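Local coordinates for uncharacterized protein (Bacteroides ovatus, PDB 4IPB) that is of unknown function but belongs to the PepSY-like, putative beta-lactamase-inhibitor-like family and folds as one long antiparallel sheet flanked by short helices, at residues 28-32 with 44-48; 39-43 with 55-59; 52-56 with 134-140; 95-100 with 112-118. All blocks are in the same frame, centred on the assembly; numbering follows the deposited sequence.

Interaction 1: 28-32 with 44-48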
loop_
_atom_site.group_PDB
_atom_site.type_symbol
_atom_site.label_atom_id
_atom_site.label_comp_id
_atom_site.label_asym_id
_atom_site.label_seq_id
_atom_site.Cartn_x
_atom_site.Cartn_y
_atom_site.Cartn_z
ATOM N N ASP A 28 -11.018 -1.150 11.737
ATOM C CA ASP A 28 -11.728 0.138 11.664
ATOM C C ASP A 28 -12.965 0.001 10.797
ATOM O O ASP A 28 -13.375 0.965 10.131
ATOM C CB ASP A 28 -10.795 1.265 11.156
ATOM C CG ASP A 28 -9.759 1.701 12.205
ATOM O OD1 ASP A 28 -9.887 1.328 13.392
ATOM O OD2 ASP A 28 -8.816 2.428 11.840
ATOM N N GLY A 29 -13.553 -1.195 10.794
ATOM C CA GLY A 29 -14.788 -1.456 10.068
ATOM C C GLY A 29 -14.666 -1.792 8.611
ATOM O O GLY A 29 -15.687 -1.965 7.899
ATOM N N TYR A 30 -13.417 -1.884 8.128
ATOM C CA TYR A 30 -13.159 -2.221 6.712
ATOM C C TYR A 30 -12.578 -3.669 6.695
ATOM O O TYR A 30 -11.988 -4.119 7.692
ATOM C CB TYR A 30 -12.143 -1.243 6.125
ATOM C CG TYR A 30 -12.619 0.172 6.051
ATOM C CD1 TYR A 30 -13.427 0.577 5.032
ATOM C CD2 TYR A 30 -12.268 1.083 7.013
ATOM C CE1 TYR A 30 -13.889 1.907 4.917
ATOM C CE2 TYR A 30 -12.720 2.397 6.935
ATOM C CZ TYR A 30 -13.510 2.801 5.877
ATOM O OH TYR A 30 -13.965 4.087 5.799
ATOM N N TYR A 31 -12.753 -4.386 5.602
ATOM C CA TYR A 31 -12.310 -5.772 5.439
ATOM C C TYR A 31 -11.125 -5.801 4.466
ATOM O O TYR A 31 -11.205 -5.099 3.402
ATOM C CB TYR A 31 -13.448 -6.625 4.825
ATOM C CG TYR A 31 -14.642 -6.611 5.720
ATOM C CD1 TYR A 31 -15.596 -5.575 5.646
ATOM C CD2 TYR A 31 -14.768 -7.534 6.726
ATOM C CE1 TYR A 31 -16.674 -5.512 6.530
ATOM C CE2 TYR A 31 -15.828 -7.468 7.600
ATOM C CZ TYR A 31 -16.773 -6.458 7.485
ATOM O OH TYR A 31 -17.831 -6.380 8.384
ATOM N N CYS A 32 -10.115 -6.589 4.778
ATOM C CA CYS A 32 -8.882 -6.631 3.989
ATOM C C CYS A 32 -8.631 -8.034 3.514
ATOM O O CYS A 32 -8.602 -8.966 4.344
ATOM C CB CYS A 32 -7.719 -6.181 4.842
ATOM S SG CYS A 32 -6.107 -6.288 4.010
ATOM N N VAL A 44 -6.301 -5.766 -0.385
ATOM C CA VAL A 44 -7.431 -5.123 -1.039
ATOM C C VAL A 44 -8.521 -4.957 0.009
ATOM O O VAL A 44 -8.947 -5.943 0.628
ATOM C CB VAL A 44 -7.954 -5.957 -2.246
ATOM C CG1 VAL A 44 -9.147 -5.263 -2.954
ATOM C CG2 VAL A 44 -6.826 -6.258 -3.245
ATOM N N TRP A 45 -8.992 -3.727 0.153
ATOM C CA TRP A 45 -9.890 -3.344 1.228
ATOM C C TRP A 45 -11.299 -2.998 0.741
ATOM O O TRP A 45 -11.463 -2.430 -0.342
ATOM C CB TRP A 45 -9.312 -2.137 1.968
ATOM C CG TRP A 45 -8.067 -2.419 2.687
ATOM C CD1 TRP A 45 -6.754 -2.412 2.209
ATOM C CD2 TRP A 45 -7.958 -2.610 4.109
ATOM N NE1 TRP A 45 -5.894 -2.717 3.240
ATOM C CE2 TRP A 45 -6.600 -2.806 4.409
ATOM C CE3 TRP A 45 -8.907 -2.767 5.139
ATOM C CZ2 TRP A 45 -6.169 -3.092 5.693
ATOM C CZ3 TRP A 45 -8.491 -2.989 6.394
ATOM C CH2 TRP A 45 -7.119 -3.146 6.689
ATOM N N PHE A 46 -12.297 -3.348 1.551
ATOM C CA PHE A 46 -13.716 -3.127 1.232
ATOM C C PHE A 46 -14.461 -2.588 2.433
ATOM O O PHE A 46 -14.038 -2.818 3.573
ATOM C CB PHE A 46 -14.410 -4.480 0.880
ATOM C CG PHE A 46 -13.767 -5.194 -0.270
ATOM C CD1 PHE A 46 -12.636 -5.944 -0.125
ATOM C CD2 PHE A 46 -14.272 -5.011 -1.544
ATOM C CE1 PHE A 46 -12.018 -6.541 -1.247
ATOM C CE2 PHE A 46 -13.685 -5.627 -2.650
ATOM C CZ PHE A 46 -12.542 -6.373 -2.500
ATOM N N ASN A 47 -15.550 -1.871 2.177
ATOM C CA ASN A 47 -16.446 -1.442 3.236
ATOM C C ASN A 47 -17.579 -2.467 3.430
ATOM O O ASN A 47 -17.661 -3.493 2.724
ATOM C CB ASN A 47 -16.947 -0.017 2.996
ATOM C CG ASN A 47 -17.937 0.080 1.860
ATOM O OD1 ASN A 47 -18.532 -0.918 1.417
ATOM N ND2 ASN A 47 -18.075 1.287 1.338
ATOM N N VAL A 48 -18.401 -2.233 4.463
ATOM C CA VAL A 48 -19.470 -3.142 4.822
ATOM C C VAL A 48 -20.563 -3.291 3.755
ATOM O O VAL A 48 -21.319 -4.274 3.813
ATOM C CB VAL A 48 -20.051 -2.715 6.180
ATOM C CG1 VAL A 48 -20.865 -1.452 6.010
ATOM C CG2 VAL A 48 -20.857 -3.835 6.829
HETATM O O HOH W 1 -17.279 -0.362 6.314
#

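Interaction 2: 39-43 with 55-59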
loop_
_atom_site.group_PDB
_atom_site.type_symbol
_atom_site.label_atom_id
_atom_site.label_comp_id
_atom_site.label_asym_id
_atom_site.label_seq_id
_atom_site.Cartn_x
_atom_site.Cartn_y
_atom_site.Cartn_z
ATOM N N GLY A 39 2.826 -12.344 -9.273
ATOM C CA GLY A 39 4.089 -11.978 -8.675
ATOM C C GLY A 39 4.130 -10.878 -7.624
ATOM O O GLY A 39 5.196 -10.577 -7.113
ATOM N N PHE A 40 2.984 -10.268 -7.279
ATOM C CA PHE A 40 2.972 -9.170 -6.305
ATOM C C PHE A 40 2.017 -9.433 -5.148
ATOM O O PHE A 40 0.936 -9.976 -5.366
ATOM C CB PHE A 40 2.537 -7.826 -6.967
ATOM C CG PHE A 40 3.450 -7.346 -8.071
ATOM C CD1 PHE A 40 4.561 -6.582 -7.783
ATOM C CD2 PHE A 40 3.218 -7.725 -9.386
ATOM C CE1 PHE A 40 5.427 -6.159 -8.792
ATOM C CE2 PHE A 40 4.075 -7.318 -10.404
ATOM C CZ PHE A 40 5.169 -6.513 -10.107
ATOM N N THR A 41 2.426 -9.061 -3.950
ATOM C CA THR A 41 1.536 -9.121 -2.786
ATOM C C THR A 41 0.590 -7.966 -2.783
ATOM O O THR A 41 0.976 -6.842 -3.033
ATOM C CB THR A 41 2.310 -9.151 -1.474
ATOM O OG1 THR A 41 3.062 -10.353 -1.449
ATOM C CG2 THR A 41 1.375 -9.141 -0.268
ATOM N N LYS A 42 -0.682 -8.269 -2.525
ATOM C CA LYS A 42 -1.737 -7.285 -2.507
ATOM C C LYS A 42 -2.562 -7.320 -1.214
ATOM O O LYS A 42 -2.716 -8.389 -0.595
ATOM C CB LYS A 42 -2.697 -7.569 -3.653
ATOM C CG LYS A 42 -2.087 -7.626 -5.053
ATOM C CD LYS A 42 -2.900 -6.852 -6.028
ATOM C CE LYS A 42 -2.179 -6.715 -7.353
ATOM N NZ LYS A 42 -2.160 -5.302 -7.784
ATOM N N ASN A 43 -3.014 -6.131 -0.799
ATOM C CA ASN A 43 -4.017 -5.993 0.271
ATOM C C ASN A 43 -5.119 -5.152 -0.309
ATOM O O ASN A 43 -4.915 -3.979 -0.694
ATOM C CB ASN A 43 -3.395 -5.348 1.505
ATOM C CG ASN A 43 -2.463 -6.272 2.199
ATOM O OD1 ASN A 43 -2.907 -7.147 2.965
ATOM N ND2 ASN A 43 -1.177 -6.115 1.962
ATOM N N THR A 55 -6.640 -0.500 -2.855
ATOM C CA THR A 55 -5.775 -1.604 -3.046
ATOM C C THR A 55 -4.343 -1.123 -2.856
ATOM O O THR A 55 -3.949 -0.088 -3.415
ATOM C CB THR A 55 -5.932 -2.142 -4.475
ATOM O OG1 THR A 55 -7.231 -2.733 -4.615
ATOM C CG2 THR A 55 -4.864 -3.193 -4.780
ATOM N N LEU A 56 -3.593 -1.910 -2.118
ATOM C CA LEU A 56 -2.172 -1.663 -1.875
ATOM C C LEU A 56 -1.373 -2.804 -2.470
ATOM O O LEU A 56 -1.587 -3.997 -2.128
ATOM C CB LEU A 56 -1.880 -1.497 -0.414
ATOM C CG LEU A 56 -2.547 -0.312 0.232
ATOM C CD1 LEU A 56 -3.942 -0.599 0.746
ATOM C CD2 LEU A 56 -1.708 0.236 1.362
ATOM N N THR A 57 -0.445 -2.472 -3.382
ATOM C CA THR A 57 0.355 -3.467 -4.055
ATOM C C THR A 57 1.822 -3.257 -3.664
ATOM O O THR A 57 2.342 -2.151 -3.762
ATOM C CB THR A 57 0.275 -3.367 -5.586
ATOM O OG1 THR A 57 -1.108 -3.480 -6.020
ATOM C CG2 THR A 57 1.067 -4.450 -6.279
ATOM N N ASP A 58 2.454 -4.326 -3.205
ATOM C CA ASP A 58 3.835 -4.254 -2.785
ATOM C C ASP A 58 4.751 -4.397 -3.994
ATOM O O ASP A 58 4.948 -5.507 -4.513
ATOM C CB ASP A 58 4.138 -5.423 -1.850
ATOM C CG ASP A 58 3.303 -5.399 -0.551
ATOM O OD1 ASP A 58 2.856 -4.340 -0.124
ATOM O OD2 ASP A 58 3.139 -6.479 0.065
ATOM N N LEU A 59 5.318 -3.281 -4.408
ATOM C CA LEU A 59 6.228 -3.224 -5.544
ATOM C C LEU A 59 7.683 -3.519 -5.175
ATOM O O LEU A 59 8.457 -3.850 -6.054
ATOM C CB LEU A 59 6.136 -1.851 -6.205
ATOM C CG LEU A 59 4.779 -1.404 -6.766
ATOM C CD1 LEU A 59 4.856 -0.018 -7.389
ATOM C CD2 LEU A 59 4.280 -2.392 -7.779
HETATM O O HOH W 2 5.266 -8.049 -3.853
HETATM O O HOH W 3 0.208 -4.504 0.109
#

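Interaction 3: 52-56 with 134-140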
loop_
_atom_site.group_PDB
_atom_site.type_symbol
_atom_site.label_atom_id
_atom_site.label_comp_id
_atom_site.label_asym_id
_atom_site.label_seq_id
_atom_site.Cartn_x
_atom_site.Cartn_y
_atom_site.Cartn_z
ATOM N N TRP A 52 -15.376 -1.679 -2.910
ATOM C CA TRP A 52 -13.936 -1.548 -2.879
ATOM C C TRP A 52 -13.548 -0.120 -2.467
ATOM O O TRP A 52 -14.081 0.854 -2.993
ATOM C CB TRP A 52 -13.391 -1.810 -4.271
ATOM C CG TRP A 52 -11.922 -1.552 -4.425
ATOM C CD1 TRP A 52 -10.922 -2.165 -3.755
ATOM C CD2 TRP A 52 -11.326 -0.594 -5.292
ATOM N NE1 TRP A 52 -9.732 -1.621 -4.133
ATOM C CE2 TRP A 52 -9.938 -0.656 -5.074
ATOM C CE3 TRP A 52 -11.827 0.347 -6.209
ATOM C CZ2 TRP A 52 -9.047 0.127 -5.759
ATOM C CZ3 TRP A 52 -10.927 1.108 -6.876
ATOM C CH2 TRP A 52 -9.562 0.978 -6.667
ATOM N N VAL A 53 -12.654 -0.036 -1.492
ATOM C CA VAL A 53 -12.126 1.239 -0.991
ATOM C C VAL A 53 -10.668 1.552 -1.285
ATOM O O VAL A 53 -10.322 2.729 -1.352
ATOM C CB VAL A 53 -12.493 1.483 0.452
ATOM C CG1 VAL A 53 -14.025 1.555 0.567
ATOM C CG2 VAL A 53 -11.857 0.518 1.393
HETATM N N MSE A 54 -9.831 0.534 -1.387
HETATM C CA MSE A 54 -8.379 0.741 -1.757
HETATM C C MSE A 54 -7.697 -0.569 -2.023
HETATM O O MSE A 54 -8.032 -1.613 -1.412
HETATM C CB MSE A 54 -7.601 1.603 -0.754
HETATM C CG MSE A 54 -7.496 1.010 0.596
HETATM SE SE MSE A 54 -6.393 2.172 1.780
HETATM C CE MSE A 54 -6.316 1.023 3.244
ATOM N N THR A 55 -6.640 -0.500 -2.855
ATOM C CA THR A 55 -5.775 -1.604 -3.046
ATOM C C THR A 55 -4.343 -1.123 -2.856
ATOM O O THR A 55 -3.949 -0.088 -3.415
ATOM C CB THR A 55 -5.932 -2.142 -4.475
ATOM O OG1 THR A 55 -7.231 -2.733 -4.615
ATOM C CG2 THR A 55 -4.864 -3.193 -4.780
ATOM N N LEU A 56 -3.593 -1.910 -2.118
ATOM C CA LEU A 56 -2.172 -1.663 -1.875
ATOM C C LEU A 56 -1.373 -2.804 -2.470
ATOM O O LEU A 56 -1.587 -3.997 -2.128
ATOM C CB LEU A 56 -1.880 -1.497 -0.414
ATOM C CG LEU A 56 -2.547 -0.312 0.232
ATOM C CD1 LEU A 56 -3.942 -0.599 0.746
ATOM C CD2 LEU A 56 -1.708 0.236 1.362
ATOM N N LEU A 134 0.027 0.819 6.983
ATOM C CA LEU A 134 -0.606 0.952 5.682
ATOM C C LEU A 134 -2.115 0.611 5.713
ATOM O O LEU A 134 -2.659 0.112 4.740
ATOM C CB LEU A 134 0.120 0.029 4.704
ATOM C CG LEU A 134 1.531 0.470 4.245
ATOM C CD1 LEU A 134 2.171 -0.707 3.523
ATOM C CD2 LEU A 134 1.541 1.760 3.439
ATOM N N GLY A 135 -2.772 0.887 6.827
ATOM C CA GLY A 135 -4.227 0.622 6.974
ATOM C C GLY A 135 -5.178 1.790 6.816
ATOM O O GLY A 135 -4.769 2.903 6.437
ATOM N N PRO A 136 -6.469 1.559 7.082
ATOM C CA PRO A 136 -7.475 2.614 7.003
ATOM C C PRO A 136 -7.080 3.891 7.751
ATOM O O PRO A 136 -7.314 4.996 7.238
ATOM C CB PRO A 136 -8.684 1.957 7.651
ATOM C CG PRO A 136 -8.564 0.561 7.158
ATOM C CD PRO A 136 -7.108 0.249 7.313
ATOM N N SER A 137 -6.470 3.750 8.912
ATOM C CA SER A 137 -6.121 4.965 9.684
ATOM C C SER A 137 -5.113 5.842 8.957
ATOM O O SER A 137 -5.058 7.073 9.191
ATOM C CB SER A 137 -5.654 4.616 11.087
ATOM O OG SER A 137 -4.368 4.050 11.105
ATOM N N THR A 138 -4.323 5.256 8.063
ATOM C CA THR A 138 -3.353 6.047 7.290
ATOM C C THR A 138 -3.966 6.746 6.090
ATOM O O THR A 138 -3.548 7.851 5.717
ATOM C CB THR A 138 -2.193 5.125 6.881
ATOM O OG1 THR A 138 -1.508 4.672 8.067
ATOM C CG2 THR A 138 -1.213 5.777 5.947
ATOM N N PHE A 139 -4.946 6.106 5.434
ATOM C CA PHE A 139 -5.492 6.608 4.173
ATOM C C PHE A 139 -6.958 7.016 4.153
ATOM O O PHE A 139 -7.327 7.859 3.344
ATOM C CB PHE A 139 -5.297 5.523 3.102
ATOM C CG PHE A 139 -3.871 5.175 2.861
ATOM C CD1 PHE A 139 -3.006 6.083 2.224
ATOM C CD2 PHE A 139 -3.353 3.993 3.295
ATOM C CE1 PHE A 139 -1.674 5.711 1.994
ATOM C CE2 PHE A 139 -2.027 3.660 3.123
ATOM C CZ PHE A 139 -1.187 4.522 2.439
ATOM N N LEU A 140 -7.791 6.416 5.008
ATOM C CA LEU A 140 -9.254 6.536 4.871
ATOM C C LEU A 140 -9.938 7.345 5.981
ATOM O O LEU A 140 -11.156 7.527 5.954
ATOM C CB LEU A 140 -9.903 5.175 4.831
ATOM C CG LEU A 140 -9.437 4.265 3.699
ATOM C CD1 LEU A 140 -10.079 2.906 3.859
ATOM C CD2 LEU A 140 -9.731 4.859 2.335
#

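Interaction 4: 95-100 with 112-118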
loop_
_atom_site.group_PDB
_atom_site.type_symbol
_atom_site.label_atom_id
_atom_site.label_comp_id
_atom_site.label_asym_id
_atom_site.label_seq_id
_atom_site.Cartn_x
_atom_site.Cartn_y
_atom_site.Cartn_z
ATOM N N GLN A 95 -6.642 10.213 -5.834
ATOM C CA GLN A 95 -5.434 9.976 -6.623
ATOM C C GLN A 95 -4.534 8.908 -5.939
ATOM O O GLN A 95 -4.430 8.818 -4.704
ATOM C CB GLN A 95 -4.654 11.292 -6.775
ATOM C CG GLN A 95 -3.326 11.198 -7.476
ATOM C CD GLN A 95 -2.666 12.549 -7.630
ATOM O OE1 GLN A 95 -2.087 13.092 -6.702
ATOM N NE2 GLN A 95 -2.738 13.081 -8.826
ATOM N N ALA A 96 -3.910 8.084 -6.772
ATOM C CA ALA A 96 -2.963 7.108 -6.265
ATOM C C ALA A 96 -1.805 7.765 -5.527
ATOM O O ALA A 96 -1.411 8.886 -5.783
ATOM C CB ALA A 96 -2.416 6.230 -7.377
ATOM N N ILE A 97 -1.242 7.014 -4.600
ATOM C CA ILE A 97 -0.111 7.421 -3.779
ATOM C C ILE A 97 0.936 6.299 -3.810
ATOM O O ILE A 97 0.602 5.141 -3.711
ATOM C CB ILE A 97 -0.495 7.604 -2.307
ATOM C CG1 ILE A 97 -1.553 8.662 -2.170
ATOM C CG2 ILE A 97 0.738 8.024 -1.497
ATOM C CD1 ILE A 97 -2.236 8.724 -0.799
ATOM N N ILE A 98 2.190 6.687 -3.982
ATOM C CA ILE A 98 3.298 5.781 -3.895
ATOM C C ILE A 98 3.984 5.993 -2.545
ATOM O O ILE A 98 4.386 7.095 -2.209
ATOM C CB ILE A 98 4.321 6.018 -5.018
ATOM C CG1 ILE A 98 3.746 5.719 -6.401
ATOM C CG2 ILE A 98 5.526 5.090 -4.797
ATOM C CD1 ILE A 98 2.988 6.860 -7.022
ATOM N N VAL A 99 4.081 4.938 -1.754
ATOM C CA VAL A 99 4.660 5.031 -0.417
ATOM C C VAL A 99 5.972 4.299 -0.486
ATOM O O VAL A 99 6.023 3.090 -0.760
ATOM C CB VAL A 99 3.759 4.457 0.689
ATOM C CG1 VAL A 99 4.430 4.658 2.013
ATOM C CG2 VAL A 99 2.406 5.151 0.688
ATOM N N ILE A 100 7.051 5.035 -0.236
ATOM C CA ILE A 100 8.390 4.431 -0.195
ATOM C C ILE A 100 8.849 4.446 1.240
ATOM O O ILE A 100 8.906 5.509 1.853
ATOM C CB ILE A 100 9.394 5.176 -1.082
ATOM C CG1 ILE A 100 8.817 5.342 -2.498
ATOM C CG2 ILE A 100 10.737 4.455 -1.061
ATOM C CD1 ILE A 100 9.712 6.136 -3.442
ATOM N N GLN A 112 8.267 6.709 6.127
ATOM C CA GLN A 112 7.426 6.549 4.939
ATOM C C GLN A 112 7.382 7.861 4.187
ATOM O O GLN A 112 7.134 8.917 4.796
ATOM C CB GLN A 112 5.974 6.192 5.257
ATOM C CG GLN A 112 5.775 4.764 5.692
ATOM C CD GLN A 112 4.334 4.524 6.082
ATOM O OE1 GLN A 112 3.760 5.308 6.804
ATOM N NE2 GLN A 112 3.732 3.431 5.587
ATOM N N LEU A 113 7.623 7.762 2.884
ATOM C CA LEU A 113 7.615 8.892 1.971
ATOM C C LEU A 113 6.399 8.709 1.099
ATOM O O LEU A 113 6.240 7.673 0.505
ATOM C CB LEU A 113 8.893 8.888 1.106
ATOM C CG LEU A 113 10.228 8.664 1.765
ATOM C CD1 LEU A 113 11.348 8.666 0.738
ATOM C CD2 LEU A 113 10.413 9.660 2.863
ATOM N N PHE A 114 5.510 9.705 1.045
ATOM C CA PHE A 114 4.251 9.677 0.261
ATOM C C PHE A 114 4.378 10.560 -0.981
ATOM O O PHE A 114 4.391 11.823 -0.867
ATOM C CB PHE A 114 3.115 10.175 1.132
ATOM C CG PHE A 114 2.834 9.284 2.347
ATOM C CD1 PHE A 114 3.624 9.360 3.460
ATOM C CD2 PHE A 114 1.696 8.485 2.382
ATOM C CE1 PHE A 114 3.354 8.573 4.583
ATOM C CE2 PHE A 114 1.405 7.725 3.492
ATOM C CZ PHE A 114 2.263 7.744 4.600
ATOM N N TYR A 115 4.493 9.905 -2.137
ATOM C CA TYR A 115 4.664 10.562 -3.403
ATOM C C TYR A 115 3.378 10.497 -4.246
ATOM O O TYR A 115 2.705 9.466 -4.281
ATOM C CB TYR A 115 5.782 9.894 -4.254
ATOM C CG TYR A 115 7.174 10.252 -3.813
ATOM C CD1 TYR A 115 7.785 11.359 -4.325
ATOM C CD2 TYR A 115 7.883 9.446 -2.911
ATOM C CE1 TYR A 115 9.069 11.720 -3.935
ATOM C CE2 TYR A 115 9.171 9.801 -2.502
ATOM C CZ TYR A 115 9.746 10.919 -3.028
ATOM O OH TYR A 115 11.012 11.314 -2.651
ATOM N N THR A 116 3.157 11.552 -4.994
ATOM C CA THR A 116 2.119 11.535 -6.011
ATOM C C THR A 116 2.696 10.879 -7.252
ATOM O O THR A 116 3.938 10.817 -7.457
ATOM C CB THR A 116 1.609 12.954 -6.387
ATOM O OG1 THR A 116 2.591 13.640 -7.162
ATOM C CG2 THR A 116 1.242 13.796 -5.142
ATOM N N PRO A 117 1.826 10.444 -8.161
ATOM C CA PRO A 117 2.300 9.943 -9.473
ATOM C C PRO A 117 3.072 10.928 -10.314
ATOM O O PRO A 117 3.788 10.497 -11.223
ATOM C CB PRO A 117 1.005 9.545 -10.182
ATOM C CG PRO A 117 0.059 9.235 -9.009
ATOM C CD PRO A 117 0.374 10.321 -8.036
ATOM N N GLN A 118 2.921 12.231 -10.049
ATOM C CA GLN A 118 3.700 13.263 -10.723
ATOM C C GLN A 118 5.039 13.545 -10.029
ATOM O O GLN A 118 5.762 14.475 -10.387
ATOM C CB GLN A 118 2.886 14.548 -10.810
ATOM C CG GLN A 118 1.590 14.440 -11.608
ATOM C CD GLN A 118 0.505 13.572 -10.967
ATOM O OE1 GLN A 118 0.280 13.610 -9.746
ATOM N NE2 GLN A 118 -0.148 12.746 -11.786
#

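Interaction 1: 28-32 with 44-48
Strands 30-37 and 40-46 form an antiparallel beta hairpin, and this contact lies at its open end, where the first strand starts and the second finishes. Y31 and F46 are a hydrogen-bonded pair: Y31 N donates to F46 O over 2.9 Å, and F46 N donates to Y31 O over 2.8 Å. Next along is the non-hydrogen-bonded pair C32 and W45, whose CA atoms are 4.4 Å apart. Here a small residue suits its place beside a large one. The C32 CB lies 3.3 Å from the centroid of the W45 six-membered ring, almost on the ring normal, a CH-pi contact, and C32 SG reaches W45 CE2 at 3.5 Å in a sulfur-aromatic contact over the indole face. The Y30 CB meets the edge of the same indole at W45 CE3, 3.7 Å away. Side chains alternate, so Y31 and F46 occupy the other face, where F46 packs on helix 6-15, while W45 rests on P136 of helix 136-139. Past the last bridge the strands are held by water 1, which donates to G29 O (2.8 Å) and accepts from V48 N (2.9 Å). D28 and G29 both have positive phi, which glycine takes up easily; their angles fit a type I' turn, the tight reversal typical of two-residue beta hairpins and here linking strand 23-27 to strand 30-37.

Interaction 2: 39-43 with 55-59
In this second antiparallel hairpin, strand 40-46 pairs with strand 52-58, and the backbone ladder changes from direct to water-mediated along its length. At the N43-L56 pair both bonds form: N43 N donates to L56 O at 2.9 Å and L56 N to N43 O at 2.8 Å. Two residues on, D58 N still gives a nearly straight bond to T41 O (2.9 Å), but water 2 takes the place of the return bond, accepting from T41 N at 3.0 Å and donating to D58 O at 2.6 Å. Between these rungs, K42 and T57 form a non-hydrogen-bonded pair whose main chains turn outward, to F35 and M88 on the neighbouring strands. Their side chains meet instead: the long lysine bends back so that its ammonium, K42 NZ, donates to the hydroxyl T57 OG1 over 2.7 Å. T55 OG1 is satisfied within its own strand, by W52 NE1, and by a glycerol. The N43 amide is divided, its OD1 bonded to N34 ND2. F40 contributes apolar cover, its CE1 lying 4.1 Å from L59 CD2. On the face carrying T41, N43, L56 and D58, the side chains of N43 and D58 share water 3, which accepts from N43 ND2 at 2.8 Å and donates to D58 OD1 at 2.7 Å and to the backbone L56 O at 2.9 Å.

Interaction 3: 52-56 with 134-140
M54, present as selenomethionine, is the main bump: its long, nearly extended side chain reaches from the strand into a hollow at the C-terminal segment. The tip, M54 CE, lies 3.8 Å from G135 C and 3.9 Å from P136 N, while M54 SE touches F139 CB at 3.8 Å and L140 CG at 4.2 Å. An unbranched, flexible chain suits this narrow gap, and SE also lies obliquely to the F139 ring, a Met-aromatic contact. V53 and M54 both face W45, forming a classic beta bulge, so two consecutive side chains lean toward the segment that packs over this sheet; its single helical turn, 136-139, has G135 at the N-cap. The bulge thereby lets V53 CG2 meet L140 CD1 at 3.9 Å, beside the M54 site. Farther along, the branched end of L56 fills a second hollow: its CD2 is 3.5 Å from L134 O, 3.8 Å from L134 CB and 3.9 Å from F139 CE2.

Interaction 4: 95-100 with 112-118
I100, Y115 and I98 lose the most surface here, and all three point to the same face of the sheet, beneath helix 67-75. I98 pairs with Y115 through two hydrogen bonds, I98 N to Y115 O and Y115 N to I98 O, each 2.8 Å; I98 CB lies 4.2 Å from Y115 CB. The I98 CD1 extends the other way, 4.3 Å from P117 CG, where the rigid proline ring follows the strand end. I100 repeats this pair of hydrogen bonds with L113 (I100 N to L113 O 2.9 Å, L113 N to I100 O 2.8 Å) and sends its CD1 diagonally to Y115 CD2 at 3.8 Å, so the broad aromatic ring bridges two rungs. Beta-branched isoleucines favour extended backbone and fill this oily layer well. On the other face, V99 CG2 meets F114 CD2 at 3.8 Å, near F139. Such regular pairing is typical of an antiparallel beta hairpin; with helix 67-75 on one face and helix 136-139 on the other, it sits in an alpha+beta fold, here of a PepSY-like protein.

Overall arrangement
All four contacts involve one antiparallel sheet: interactions 1, 2 and 4 pair neighbouring strands in it, and interaction 3 packs the C-terminal segment on it. Interactions 1 and 2 share strand 40-46, interactions 2 and 3 share T55 and L56, and interaction 4 belongs to a later hairpin. Interactions 1 and 4 lie on opposite sides of the chain's centre, their centres about 21 Å apart and their nearest atoms about 12 Å. Interaction 3 connects them: P136 CD is 3.5 Å from W45 CH2 of interaction 1, and F139 CZ is 4.0 Å from V99 CG2 of interaction 4. No active site is known; a glycerol about 3 Å from the T55 side chain, probably from the crystallisation liquor, lies beside interaction 2.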